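Local coordinates for HTLV-2 integrase catalytic core domain (Human T-cell leukemia virus 2, PDB 6QBT), which forms the magnesium-binding catalytic core of a retroviral integrase, the enzyme that inserts viral DNA into a host genome by strand transfer, at residues L26-D31 with V37-K42; N109-N114 with W137-L142; T15-K20 with L126-A131; E49-F54 with Q81-S86. All coordinates share one frame; numbering follows the deposited sequence.

Contact 1: residues L26-D31 with V37-K42; sequences LHVWVD and VSVSCK
L26, V28, V37, V39 and C41 form the apolar side of this antiparallel pair. L26 and V39 lie alongside each other and point the same way, with CG of L26 4.1 Å from CG2 of V39. V39 has CG1 wedged between the backbone N and the carbonyl carbon (chi1 39°), which turns CG2 toward L26 and V28. At one end, CD1 of L26 meets SG of C41 at 3.9 Å. V28 packs more loosely, its CG2 4.4 Å from CG2 of V39.

Four backbone hydrogen bonds lock the register. H27 and S40 form one hydrogen-bonded pair, W29 and S38 the next. In the first, N of H27 reaches O of S40 at 2.8 Å. The side chains of these four residues share the other face. Farther along that face, CG of K42 lies 3.4 Å from ND1 of H27, and the two side chains cross at about a right angle. K42 then bends at chi2 (-66°) and carries NZ away to S52. The hydroxyl of S40 has its own partner, Q56.

The pair is a beta hairpin of the RNase H-like fold. Strand 37-42 is an outermost strand of the five-stranded sheet within this chain, and strand 9-19 pairs with the far side of 22-31. Helix 47-61 packs on the face with H27 and S40. Helices 104-122 and 128-142 pack on the valine face.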
loop_
_atom_site.group_PDB
_atom_site.type_symbol
_atom_site.label_atom_id
_atom_site.label_comp_id
_atom_site.label_asym_id
_atom_site.label_seq_id
_atom_site.Cartn_x
_atom_site.Cartn_y
_atom_site.Cartn_z
ATOM N N LEU A 26 5.156 -6.756 -19.012
ATOM C CA LEU A 26 4.037 -6.308 -18.226
ATOM C C LEU A 26 3.193 -7.544 -17.909
ATOM O O LEU A 26 2.619 -8.163 -18.812
ATOM C CB LEU A 26 3.232 -5.264 -19.006
ATOM C CG LEU A 26 3.727 -3.812 -18.967
ATOM C CD1 LEU A 26 5.220 -3.591 -18.765
ATOM C CD2 LEU A 26 3.323 -3.182 -20.257
ATOM N N HIS A 27 3.169 -7.926 -16.643
ATOM C CA HIS A 27 2.296 -8.981 -16.181
ATOM C C HIS A 27 0.986 -8.299 -15.745
ATOM O O HIS A 27 0.984 -7.466 -14.810
ATOM C CB HIS A 27 2.894 -9.679 -14.981
ATOM C CG HIS A 27 4.110 -10.482 -15.266
ATOM N ND1 HIS A 27 5.332 -9.907 -15.559
ATOM C CD2 HIS A 27 4.323 -11.819 -15.218
ATOM C CE1 HIS A 27 6.230 -10.863 -15.727
ATOM N NE2 HIS A 27 5.645 -12.031 -15.529
ATOM N N VAL A 28 -0.108 -8.677 -16.405
ATOM C CA VAL A 28 -1.379 -7.992 -16.330
ATOM C C VAL A 28 -2.450 -8.976 -15.841
ATOM O O VAL A 28 -2.620 -10.036 -16.407
ATOM C CB VAL A 28 -1.770 -7.456 -17.732
ATOM C CG1 VAL A 28 -3.184 -6.867 -17.750
ATOM C CG2 VAL A 28 -0.748 -6.441 -18.232
ATOM N N TRP A 29 -3.179 -8.611 -14.801
ATOM C CA TRP A 29 -4.323 -9.414 -14.356
ATOM C C TRP A 29 -5.520 -8.503 -14.358
ATOM O O TRP A 29 -5.415 -7.350 -13.923
ATOM C CB TRP A 29 -4.123 -9.947 -12.923
ATOM C CG TRP A 29 -3.082 -10.967 -12.864
ATOM C CD1 TRP A 29 -1.758 -10.792 -12.531
ATOM C CD2 TRP A 29 -3.248 -12.330 -13.161
ATOM N NE1 TRP A 29 -1.100 -11.991 -12.592
ATOM C CE2 TRP A 29 -1.994 -12.956 -12.980
ATOM C CE3 TRP A 29 -4.341 -13.101 -13.586
ATOM C CZ2 TRP A 29 -1.802 -14.323 -13.218
ATOM C CZ3 TRP A 29 -4.154 -14.454 -13.799
ATOM C CH2 TRP A 29 -2.897 -15.056 -13.605
ATOM N N VAL A 30 -6.654 -9.019 -14.811
ATOM C CA VAL A 30 -7.856 -8.196 -14.844
ATOM C C VAL A 30 -9.080 -9.009 -14.429
ATOM O O VAL A 30 -9.261 -10.149 -14.867
ATOM C CB VAL A 30 -7.997 -7.452 -16.204
ATOM C CG1 VAL A 30 -7.793 -8.391 -17.344
ATOM C CG2 VAL A 30 -9.321 -6.714 -16.315
ATOM N N ASP A 31 -9.882 -8.420 -13.536
ATOM C CA ASP A 31 -11.076 -9.063 -13.069
ATOM C C ASP A 31 -12.131 -8.968 -14.158
ATOM O O ASP A 31 -12.382 -7.882 -14.676
ATOM C CB ASP A 31 -11.560 -8.377 -11.820
ATOM C CG ASP A 31 -12.673 -9.124 -11.167
ATOM O OD1 ASP A 31 -13.825 -8.995 -11.613
ATOM O OD2 ASP A 31 -12.381 -9.857 -10.219
ATOM N N VAL A 37 -7.786 -3.862 -12.481
ATOM C CA VAL A 37 -6.529 -4.272 -13.081
ATOM C C VAL A 37 -5.408 -4.302 -12.092
ATOM O O VAL A 37 -5.307 -3.412 -11.273
ATOM C CB VAL A 37 -6.061 -3.245 -14.156
ATOM C CG1 VAL A 37 -4.929 -3.814 -14.982
ATOM C CG2 VAL A 37 -7.223 -2.876 -15.058
ATOM N N SER A 38 -4.509 -5.266 -12.270
ATOM C CA SER A 38 -3.139 -5.185 -11.765
ATOM C C SER A 38 -2.128 -5.310 -12.907
ATOM O O SER A 38 -2.304 -6.117 -13.813
ATOM C CB SER A 38 -2.861 -6.309 -10.785
ATOM O OG SER A 38 -1.554 -6.190 -10.251
ATOM N N VAL A 39 -1.042 -4.555 -12.828
ATOM C CA VAL A 39 0.033 -4.707 -13.774
ATOM C C VAL A 39 1.322 -4.576 -13.022
ATOM O O VAL A 39 1.448 -3.673 -12.213
ATOM C CB VAL A 39 -0.045 -3.670 -14.942
ATOM C CG1 VAL A 39 -0.476 -2.307 -14.451
ATOM C CG2 VAL A 39 1.287 -3.541 -15.698
ATOM N N SER A 40 2.273 -5.468 -13.309
ATOM C CA SER A 40 3.606 -5.405 -12.759
ATOM C C SER A 40 4.587 -5.373 -13.897
ATOM O O SER A 40 4.512 -6.216 -14.803
ATOM C CB SER A 40 3.896 -6.641 -11.938
ATOM O OG SER A 40 2.992 -6.723 -10.875
ATOM N N CYS A 41 5.508 -4.413 -13.843
ATOM C CA CYS A 41 6.559 -4.304 -14.819
ATOM C C CYS A 41 7.740 -5.162 -14.320
ATOM O O CYS A 41 8.246 -4.963 -13.231
ATOM C CB CYS A 41 6.962 -2.850 -15.017
ATOM S SG CYS A 41 8.166 -2.632 -16.359
ATOM N N LYS A 42 8.130 -6.140 -15.117
ATOM C CA LYS A 42 9.195 -7.053 -14.794
ATOM C C LYS A 42 10.119 -7.078 -15.992
ATOM O O LYS A 42 9.699 -6.758 -17.099
ATOM C CB LYS A 42 8.639 -8.473 -14.566
ATOM C CG LYS A 42 7.622 -8.633 -13.447
ATOM C CD LYS A 42 8.254 -8.360 -12.089
ATOM C CE LYS A 42 7.293 -8.716 -10.958
ATOM N NZ LYS A 42 7.877 -8.447 -9.608
#

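Contact 2: residues N109-N114 with W137-L142; sequences NGIIKN and WTLNQL
L139 meets I111 and I112 in a small apolar helix-helix contact of the RNase H-like fold. Helices 104-122 and 128-142 both pack on the same face of the central sheet. The contact is made by three side chains, and no hydrogen bond crosses it.

L139 points at the opposing helix and divides its two methyl groups between neighbouring isoleucines. Its CG is anti to the backbone N (chi1 -179°), which extends the branch across the gap. The nearest CA atoms, of I112 and L139, are 7.4 Å apart. I111 offers its short branch, CG2. I112 offers the end of its long branch, CD1, and its CG1 lies 4.0 Å from CD2 of L139. Each isoleucine side chain crosses the leucine at about a right angle. L139 also touches L115 one turn further along, so the apolar seam continues beyond this pair.

The polar residues around it look elsewhere. T138 bonds to the hydroxyl of Y119, and N140 to the carbonyl of V37 in the sheet. Helix 137-142 widens into a pi-type turn at 138-142, and there Q141 and L142 bond to I58 and K63 of a second subunit.

The methyl contacts are short, perhaps partly through coordinate error: CD1 of L139 is 3.5 Å from CG2 of I111, and CD2 of L139 is 3.4 Å from CD1 of I112.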
loop_
_atom_site.group_PDB
_atom_site.type_symbol
_atom_site.label_atom_id
_atom_site.label_comp_id
_atom_site.label_asym_id
_atom_site.label_seq_id
_atom_site.Cartn_x
_atom_site.Cartn_y
_atom_site.Cartn_z
ATOM N N ASN A 109 -4.549 -4.029 -21.883
ATOM C CA ASN A 109 -3.180 -3.721 -22.319
ATOM C C ASN A 109 -3.109 -2.391 -23.028
ATOM O O ASN A 109 -2.265 -1.559 -22.691
ATOM C CB ASN A 109 -2.637 -4.776 -23.275
ATOM C CG ASN A 109 -2.381 -6.121 -22.600
ATOM O OD1 ASN A 109 -2.338 -6.230 -21.371
ATOM N ND2 ASN A 109 -2.185 -7.152 -23.412
ATOM N N GLY A 110 -4.005 -2.193 -23.991
ATOM C CA GLY A 110 -4.016 -0.989 -24.820
ATOM C C GLY A 110 -4.304 0.253 -24.001
ATOM O O GLY A 110 -3.693 1.292 -24.200
ATOM N N ILE A 111 -5.215 0.145 -23.045
ATOM C CA ILE A 111 -5.547 1.299 -22.222
ATOM C C ILE A 111 -4.352 1.626 -21.289
ATOM O O ILE A 111 -3.942 2.812 -21.142
ATOM C CB ILE A 111 -6.861 1.063 -21.438
ATOM C CG1 ILE A 111 -8.026 0.898 -22.427
ATOM C CG2 ILE A 111 -7.137 2.214 -20.468
ATOM C CD1 ILE A 111 -9.195 0.133 -21.863
ATOM N N ILE A 112 -3.774 0.572 -20.706
ATOM C CA ILE A 112 -2.563 0.717 -19.897
ATOM C C ILE A 112 -1.459 1.406 -20.697
ATOM O O ILE A 112 -0.940 2.427 -20.243
ATOM C CB ILE A 112 -2.069 -0.630 -19.339
ATOM C CG1 ILE A 112 -3.050 -1.147 -18.290
ATOM C CG2 ILE A 112 -0.677 -0.485 -18.725
ATOM C CD1 ILE A 112 -3.169 -0.240 -17.065
ATOM N N LYS A 113 -1.151 0.887 -21.892
ATOM C CA LYS A 113 -0.076 1.441 -22.693
ATOM C C LYS A 113 -0.316 2.890 -23.093
ATOM O O LYS A 113 0.624 3.677 -23.087
ATOM C CB LYS A 113 0.243 0.565 -23.910
ATOM C CG LYS A 113 0.867 -0.766 -23.505
ATOM C CD LYS A 113 1.235 -1.636 -24.697
ATOM C CE LYS A 113 1.674 -3.013 -24.183
ATOM N NZ LYS A 113 1.986 -4.018 -25.242
ATOM N N ASN A 114 -1.555 3.260 -23.401
ATOM C CA ASN A 114 -1.851 4.663 -23.713
ATOM C C ASN A 114 -1.627 5.569 -22.502
ATOM O O ASN A 114 -1.082 6.660 -22.662
ATOM C CB ASN A 114 -3.258 4.857 -24.276
ATOM C CG ASN A 114 -3.352 4.518 -25.763
ATOM O OD1 ASN A 114 -2.537 3.768 -26.325
ATOM N ND2 ASN A 114 -4.354 5.069 -26.410
ATOM N N TRP A 137 -2.975 3.201 -11.171
ATOM C CA TRP A 137 -3.905 3.840 -10.253
ATOM C C TRP A 137 -4.919 4.733 -10.973
ATOM O O TRP A 137 -6.104 4.763 -10.594
ATOM C CB TRP A 137 -3.149 4.590 -9.152
ATOM C CG TRP A 137 -2.568 3.630 -8.187
ATOM C CD1 TRP A 137 -1.323 3.089 -8.215
ATOM C CD2 TRP A 137 -3.227 3.065 -7.068
ATOM N NE1 TRP A 137 -1.153 2.222 -7.154
ATOM C CE2 TRP A 137 -2.316 2.173 -6.443
ATOM C CE3 TRP A 137 -4.501 3.214 -6.530
ATOM C CZ2 TRP A 137 -2.642 1.440 -5.302
ATOM C CZ3 TRP A 137 -4.836 2.497 -5.411
ATOM C CH2 TRP A 137 -3.898 1.619 -4.795
ATOM N N THR A 138 -4.474 5.424 -12.012
ATOM C CA THR A 138 -5.367 6.225 -12.829
ATOM C C THR A 138 -6.466 5.344 -13.451
ATOM O O THR A 138 -7.653 5.691 -13.397
ATOM C CB THR A 138 -4.608 7.004 -13.936
ATOM O OG1 THR A 138 -3.697 7.947 -13.340
ATOM C CG2 THR A 138 -5.590 7.783 -14.849
ATOM N N LEU A 139 -6.094 4.215 -14.041
ATOM C CA LEU A 139 -7.101 3.380 -14.675
ATOM C C LEU A 139 -8.121 2.821 -13.654
ATOM O O LEU A 139 -9.331 2.849 -13.917
ATOM C CB LEU A 139 -6.442 2.242 -15.453
ATOM C CG LEU A 139 -7.372 1.270 -16.208
ATOM C CD1 LEU A 139 -8.267 1.987 -17.210
ATOM C CD2 LEU A 139 -6.529 0.230 -16.910
ATOM N N ASN A 140 -7.641 2.327 -12.514
ATOM C CA ASN A 140 -8.527 1.702 -11.513
ATOM C C ASN A 140 -9.397 2.724 -10.804
ATOM O O ASN A 140 -10.602 2.496 -10.653
ATOM C CB ASN A 140 -7.765 0.861 -10.480
ATOM C CG ASN A 140 -7.318 -0.490 -11.024
ATOM O OD1 ASN A 140 -8.036 -1.143 -11.808
ATOM N ND2 ASN A 140 -6.144 -0.950 -10.584
ATOM N N GLN A 141 -8.817 3.861 -10.416
ATOM C CA GLN A 141 -9.504 4.786 -9.506
ATOM C C GLN A 141 -10.083 6.037 -10.089
ATOM O O GLN A 141 -11.013 6.609 -9.484
ATOM C CB GLN A 141 -8.568 5.231 -8.393
ATOM C CG GLN A 141 -8.444 4.231 -7.283
ATOM C CD GLN A 141 -7.826 4.901 -6.084
ATOM O OE1 GLN A 141 -6.683 5.385 -6.167
ATOM N NE2 GLN A 141 -8.610 5.021 -4.985
ATOM N N LEU A 142 -9.515 6.499 -11.202
ATOM C CA LEU A 142 -9.929 7.757 -11.794
ATOM C C LEU A 142 -10.915 7.568 -12.947
ATOM O O LEU A 142 -11.946 8.257 -13.046
ATOM C CB LEU A 142 -8.709 8.571 -12.257
ATOM C CG LEU A 142 -7.961 9.363 -11.181
ATOM C CD1 LEU A 142 -8.784 10.478 -10.598
ATOM C CD2 LEU A 142 -7.474 8.437 -10.076
#

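Contact 3: residues T15-K20 with L126-A131; sequences THYKYK and LPLDNA
Y19 and Y17, at the end of strand 9-19 of the central sheet, receive L128 from the first turn of helix 128-142. The contact closes the gap between the sheet and the start of this helix in the RNase H-like fold.

L128 slides past Y19 in the opposite direction, and CD1 of L128 lies over one face of the phenol ring. A chi1 of 176° sets CG of L128 opposite the backbone N and extends the branch to both tyrosines. CD2 of L128 is 3.8 Å from CD2 of Y19, and CB of L128 is 3.9 Å from CE2 of Y19. The opposite ring face carries the next residue, K20, whose CG sits 3.6 Å above the ring plane of Y19. The ring is thus held between two aliphatic groups. K20 also touches a crystal neighbour, so its pose may owe something to the lattice.

CD1 of L128 also comes within 4.3 Å of CE2 of Y17. The hydroxyl of Y17 bonds to N117 of helix 104-122.

No hydrogen bond joins the two segments. The rings and the leucine fit by shape and van der Waals contact, which implies an apolar joint at a partly exposed edge of the domain.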
loop_
_atom_site.group_PDB
_atom_site.type_symbol
_atom_site.label_atom_id
_atom_site.label_comp_id
_atom_site.label_asym_id
_atom_site.label_seq_id
_atom_site.Cartn_x
_atom_site.Cartn_y
_atom_site.Cartn_z
ATOM N N THR A 15 2.156 -9.013 -21.463
ATOM C CA THR A 15 2.345 -8.235 -22.690
ATOM C C THR A 15 3.703 -7.528 -22.629
ATOM O O THR A 15 4.268 -7.399 -21.566
ATOM C CB THR A 15 1.189 -7.243 -22.961
ATOM O OG1 THR A 15 1.412 -6.615 -24.229
ATOM C CG2 THR A 15 1.087 -6.172 -21.894
ATOM N N HIS A 16 4.213 -7.079 -23.769
ATOM C CA HIS A 16 5.566 -6.596 -23.851
ATOM C C HIS A 16 5.551 -5.114 -24.117
ATOM O O HIS A 16 4.619 -4.623 -24.732
ATOM C CB HIS A 16 6.338 -7.395 -24.873
ATOM C CG HIS A 16 6.524 -8.826 -24.471
ATOM N ND1 HIS A 16 5.599 -9.811 -24.762
ATOM C CD2 HIS A 16 7.492 -9.426 -23.741
ATOM C CE1 HIS A 16 5.999 -10.961 -24.246
ATOM N NE2 HIS A 16 7.145 -10.755 -23.622
ATOM N N TYR A 17 6.519 -4.391 -23.546
ATOM C CA TYR A 17 6.607 -2.930 -23.669
ATOM C C TYR A 17 8.064 -2.495 -23.799
ATOM O O TYR A 17 8.829 -2.634 -22.856
ATOM C CB TYR A 17 5.959 -2.222 -22.492
ATOM C CG TYR A 17 5.912 -0.735 -22.697
ATOM C CD1 TYR A 17 4.941 -0.162 -23.519
ATOM C CD2 TYR A 17 6.864 0.102 -22.123
ATOM C CE1 TYR A 17 4.901 1.206 -23.741
ATOM C CE2 TYR A 17 6.835 1.481 -22.328
ATOM C CZ TYR A 17 5.851 2.027 -23.135
ATOM O OH TYR A 17 5.805 3.377 -23.342
ATOM N N LYS A 18 8.415 -1.966 -24.969
ATOM C CA LYS A 18 9.772 -1.546 -25.299
ATOM C C LYS A 18 9.995 -0.142 -24.748
ATOM O O LYS A 18 9.233 0.763 -25.053
ATOM C CB LYS A 18 9.984 -1.535 -26.822
ATOM C CG LYS A 18 11.085 -2.449 -27.328
ATOM C CD LYS A 18 11.569 -2.079 -28.726
ATOM C CE LYS A 18 12.873 -2.803 -29.013
ATOM N NZ LYS A 18 13.422 -2.420 -30.337
ATOM N N TYR A 19 11.017 0.038 -23.923
ATOM C CA TYR A 19 11.377 1.362 -23.406
ATOM C C TYR A 19 12.893 1.384 -23.311
ATOM O O TYR A 19 13.488 0.524 -22.658
ATOM C CB TYR A 19 10.715 1.623 -22.036
ATOM C CG TYR A 19 11.128 2.919 -21.330
ATOM C CD1 TYR A 19 10.642 4.177 -21.750
ATOM C CD2 TYR A 19 12.005 2.894 -20.230
ATOM C CE1 TYR A 19 11.021 5.367 -21.089
ATOM C CE2 TYR A 19 12.387 4.063 -19.561
ATOM C CZ TYR A 19 11.895 5.295 -19.984
ATOM O OH TYR A 19 12.291 6.440 -19.311
ATOM N N LYS A 20 13.499 2.348 -23.998
ATOM C CA LYS A 20 14.944 2.528 -24.048
ATOM C C LYS A 20 15.683 1.252 -24.446
ATOM O O LYS A 20 16.618 0.833 -23.780
ATOM C CB LYS A 20 15.441 3.076 -22.711
ATOM C CG LYS A 20 14.732 4.361 -22.356
ATOM C CD LYS A 20 15.482 5.199 -21.353
ATOM C CE LYS A 20 14.977 6.627 -21.462
ATOM N NZ LYS A 20 15.689 7.522 -20.528
ATOM N N LEU A 126 11.513 11.284 -15.476
ATOM C CA LEU A 126 11.265 10.324 -14.370
ATOM C C LEU A 126 11.239 8.849 -14.789
ATOM O O LEU A 126 10.934 8.551 -15.930
ATOM C CB LEU A 126 9.934 10.652 -13.677
ATOM C CG LEU A 126 10.016 11.823 -12.680
ATOM C CD1 LEU A 126 8.668 12.527 -12.524
ATOM C CD2 LEU A 126 10.564 11.354 -11.329
ATOM N N PRO A 127 11.510 7.919 -13.850
ATOM C CA PRO A 127 11.630 6.494 -14.218
ATOM C C PRO A 127 10.346 5.860 -14.780
ATOM O O PRO A 127 9.246 6.295 -14.435
ATOM C CB PRO A 127 11.993 5.804 -12.886
ATOM C CG PRO A 127 12.418 6.891 -11.961
ATOM C CD PRO A 127 11.678 8.119 -12.397
ATOM N N LEU A 128 10.504 4.832 -15.616
ATOM C CA LEU A 128 9.390 3.998 -16.112
ATOM C C LEU A 128 8.412 3.503 -15.030
ATOM O O LEU A 128 7.197 3.488 -15.235
ATOM C CB LEU A 128 9.965 2.782 -16.855
ATOM C CG LEU A 128 9.003 1.716 -17.396
ATOM C CD1 LEU A 128 7.984 2.382 -18.308
ATOM C CD2 LEU A 128 9.743 0.598 -18.132
ATOM N N ASP A 129 8.944 3.077 -13.894
ATOM C CA ASP A 129 8.108 2.583 -12.791
ATOM C C ASP A 129 7.076 3.570 -12.300
ATOM O O ASP A 129 5.969 3.180 -12.042
ATOM C CB ASP A 129 8.951 2.090 -11.612
ATOM C CG ASP A 129 9.190 0.593 -11.672
ATOM O OD1 ASP A 129 8.196 -0.186 -11.741
ATOM O OD2 ASP A 129 10.366 0.194 -11.669
ATOM N N ASN A 130 7.449 4.844 -12.192
ATOM C CA ASN A 130 6.495 5.903 -11.879
ATOM C C ASN A 130 5.326 5.956 -12.880
ATOM O O ASN A 130 4.180 6.103 -12.470
ATOM C CB ASN A 130 7.160 7.270 -11.855
ATOM C CG ASN A 130 8.229 7.392 -10.792
ATOM O OD1 ASN A 130 8.973 6.436 -10.545
ATOM N ND2 ASN A 130 8.340 8.584 -10.185
ATOM N N ALA A 131 5.613 5.847 -14.171
ATOM C CA ALA A 131 4.579 5.984 -15.204
ATOM C C ALA A 131 3.606 4.812 -15.170
ATOM O O ALA A 131 2.395 5.007 -15.306
ATOM C CB ALA A 131 5.216 6.123 -16.578
#

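Contact 4: residues E49-F54 with Q81-S86; sequences ETISAF and QEFCTS
I51 and F83 bring their CA atoms to 7.9 Å, although the axes of helices 49-54 and 81-86 stay 11.4 Å apart and run at 35° to each other. Long side chains therefore have to bridge the gap.

F83 is the hub, touching both I51 and F54. With chi1 at -180°, its ring stands opposite the backbone N and extends into the gap. There it meets these two residues, one turn apart. CG2 of I51 lies 3.9 Å from CD2 of F83, and the two side chains slide past each other in opposite directions. F54 meets the other side of the rim, with its CD2 3.5 Å from CE1 of F83. The two rings touch rim to rim, and neither lies over the face of the other. Their planes are 59° apart. C84 adds a looser contact, its SG 4.3 Å from CE2 of F54.

On helix 81-86, two hydroxyls fold back on their own backbone. OG1 of T85 bonds to O of Q81, and OG of S86 bonds to O of E82. Both reach the carbonyl from above its plane. Each oxygen also accepts the usual helical N-H, and at E82 the two donors come from opposite faces.

The contact ties helix 78-86 to helix 47-61, beside the central sheet. F54 continues inward to the ring of W29 on strand 22-31, and both F54 and C84 touch I67 of strand 66-68. F83 packs against Y87, and also against L142 of a third subunit.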
loop_
_atom_site.group_PDB
_atom_site.type_symbol
_atom_site.label_atom_id
_atom_site.label_comp_id
_atom_site.label_asym_id
_atom_site.label_seq_id
_atom_site.Cartn_x
_atom_site.Cartn_y
_atom_site.Cartn_z
ATOM N N GLU A 49 8.973 -14.425 -11.352
ATOM C CA GLU A 49 8.377 -13.137 -11.649
ATOM C C GLU A 49 6.871 -13.255 -11.791
ATOM O O GLU A 49 6.159 -12.327 -11.459
ATOM C CB GLU A 49 8.942 -12.539 -12.947
ATOM C CG GLU A 49 10.401 -12.097 -12.886
ATOM C CD GLU A 49 11.409 -13.227 -13.059
ATOM O OE1 GLU A 49 11.058 -14.359 -13.465
ATOM O OE2 GLU A 49 12.593 -12.973 -12.780
ATOM N N THR A 50 6.394 -14.392 -12.293
ATOM C CA THR A 50 4.967 -14.604 -12.477
ATOM C C THR A 50 4.279 -14.753 -11.136
ATOM O O THR A 50 3.263 -14.125 -10.879
ATOM C CB THR A 50 4.733 -15.840 -13.324
ATOM O OG1 THR A 50 5.441 -15.667 -14.550
ATOM C CG2 THR A 50 3.236 -16.055 -13.626
ATOM N N ILE A 51 4.848 -15.565 -10.255
ATOM C CA ILE A 51 4.281 -15.702 -8.912
ATOM C C ILE A 51 4.311 -14.350 -8.173
ATOM O O ILE A 51 3.342 -13.980 -7.504
ATOM C CB ILE A 51 5.027 -16.800 -8.121
ATOM C CG1 ILE A 51 4.617 -18.170 -8.675
ATOM C CG2 ILE A 51 4.748 -16.716 -6.614
ATOM C CD1 ILE A 51 5.452 -19.318 -8.165
ATOM N N SER A 52 5.442 -13.646 -8.269
ATOM C CA SER A 52 5.572 -12.307 -7.716
ATOM C C SER A 52 4.493 -11.318 -8.244
ATOM O O SER A 52 3.833 -10.654 -7.432
ATOM C CB SER A 52 6.963 -11.745 -7.959
ATOM O OG SER A 52 7.093 -10.442 -7.380
ATOM N N ALA A 53 4.286 -11.237 -9.559
ATOM C CA ALA A 53 3.250 -10.318 -10.084
ATOM C C ALA A 53 1.874 -10.739 -9.623
ATOM O O ALA A 53 0.998 -9.908 -9.439
ATOM C CB ALA A 53 3.266 -10.272 -11.604
ATOM N N PHE A 54 1.676 -12.039 -9.479
ATOM C CA PHE A 54 0.391 -12.562 -9.074
ATOM C C PHE A 54 0.095 -12.189 -7.621
ATOM O O PHE A 54 -1.029 -11.794 -7.296
ATOM C CB PHE A 54 0.355 -14.075 -9.319
ATOM C CG PHE A 54 -0.997 -14.714 -9.166
ATOM C CD1 PHE A 54 -2.179 -14.066 -9.539
ATOM C CD2 PHE A 54 -1.082 -16.029 -8.702
ATOM C CE1 PHE A 54 -3.408 -14.703 -9.417
ATOM C CE2 PHE A 54 -2.312 -16.667 -8.569
ATOM C CZ PHE A 54 -3.474 -16.007 -8.927
ATOM N N GLN A 81 1.685 -24.069 -10.982
ATOM C CA GLN A 81 0.606 -25.008 -10.659
ATOM C C GLN A 81 0.606 -25.363 -9.170
ATOM O O GLN A 81 -0.449 -25.439 -8.551
ATOM C CB GLN A 81 0.661 -26.295 -11.495
ATOM C CG GLN A 81 0.608 -26.126 -13.020
ATOM C CD GLN A 81 -0.570 -25.308 -13.552
ATOM O OE1 GLN A 81 -1.693 -25.356 -13.032
ATOM N NE2 GLN A 81 -0.310 -24.559 -14.621
ATOM N N GLU A 82 1.778 -25.573 -8.587
ATOM C CA GLU A 82 1.847 -25.874 -7.148
ATOM C C GLU A 82 1.299 -24.724 -6.295
ATOM O O GLU A 82 0.607 -24.954 -5.313
ATOM C CB GLU A 82 3.274 -26.225 -6.717
ATOM C CG GLU A 82 3.643 -27.665 -7.031
ATOM C CD GLU A 82 5.127 -27.983 -6.843
ATOM O OE1 GLU A 82 5.885 -27.119 -6.350
ATOM O OE2 GLU A 82 5.543 -29.104 -7.201
ATOM N N PHE A 83 1.613 -23.490 -6.696
ATOM C CA PHE A 83 1.125 -22.302 -6.024
ATOM C C PHE A 83 -0.400 -22.293 -6.059
ATOM O O PHE A 83 -1.052 -22.201 -5.027
ATOM C CB PHE A 83 1.736 -21.047 -6.673
ATOM C CG PHE A 83 1.297 -19.763 -6.042
ATOM C CD1 PHE A 83 0.103 -19.147 -6.437
ATOM C CD2 PHE A 83 2.074 -19.151 -5.056
ATOM C CE1 PHE A 83 -0.304 -17.956 -5.843
ATOM C CE2 PHE A 83 1.670 -17.956 -4.472
ATOM C CZ PHE A 83 0.479 -17.363 -4.858
ATOM N N CYS A 84 -0.962 -22.457 -7.239
ATOM C CA CYS A 84 -2.432 -22.440 -7.380
ATOM C C CYS A 84 -3.120 -23.578 -6.629
ATOM O O CYS A 84 -4.138 -23.364 -5.975
ATOM C CB CYS A 84 -2.832 -22.424 -8.862
ATOM S SG CYS A 84 -2.407 -20.854 -9.652
ATOM N N THR A 85 -2.538 -24.768 -6.691
ATOM C CA THR A 85 -3.082 -25.916 -6.001
ATOM C C THR A 85 -3.059 -25.724 -4.481
ATOM O O THR A 85 -4.062 -25.980 -3.797
ATOM C CB THR A 85 -2.299 -27.212 -6.345
ATOM O OG1 THR A 85 -2.104 -27.315 -7.755
ATOM C CG2 THR A 85 -3.063 -28.428 -5.886
ATOM N N SER A 86 -1.909 -25.306 -3.962
ATOM C CA SER A 86 -1.705 -25.102 -2.518
ATOM C C SER A 86 -2.653 -24.080 -1.920
ATOM O O SER A 86 -3.081 -24.208 -0.778
ATOM C CB SER A 86 -0.292 -24.580 -2.268
ATOM O OG SER A 86 0.666 -25.452 -2.820
#

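Contact 1 lies near the centre of the chain and is the only one of the four held by hydrogen bonds between its segments. Around this hydrogen-bonded core hairpin, the other three join helices to each other or to the sheet through apolar side chains alone. Contacts 2 and 4 are also buried, and lie on opposite sides of the chain's centre. Contact 3 is partly exposed. Contacts 2 and 3 share helix 128-142, one toward its end and one at its start. The hairpin touches all three: V37 packs on L139 of contact 2, C41 on L128 of contact 3, and H27 on A53 of contact 4. K113 of contact 2 also bonds to T15 and H16 in contact 3.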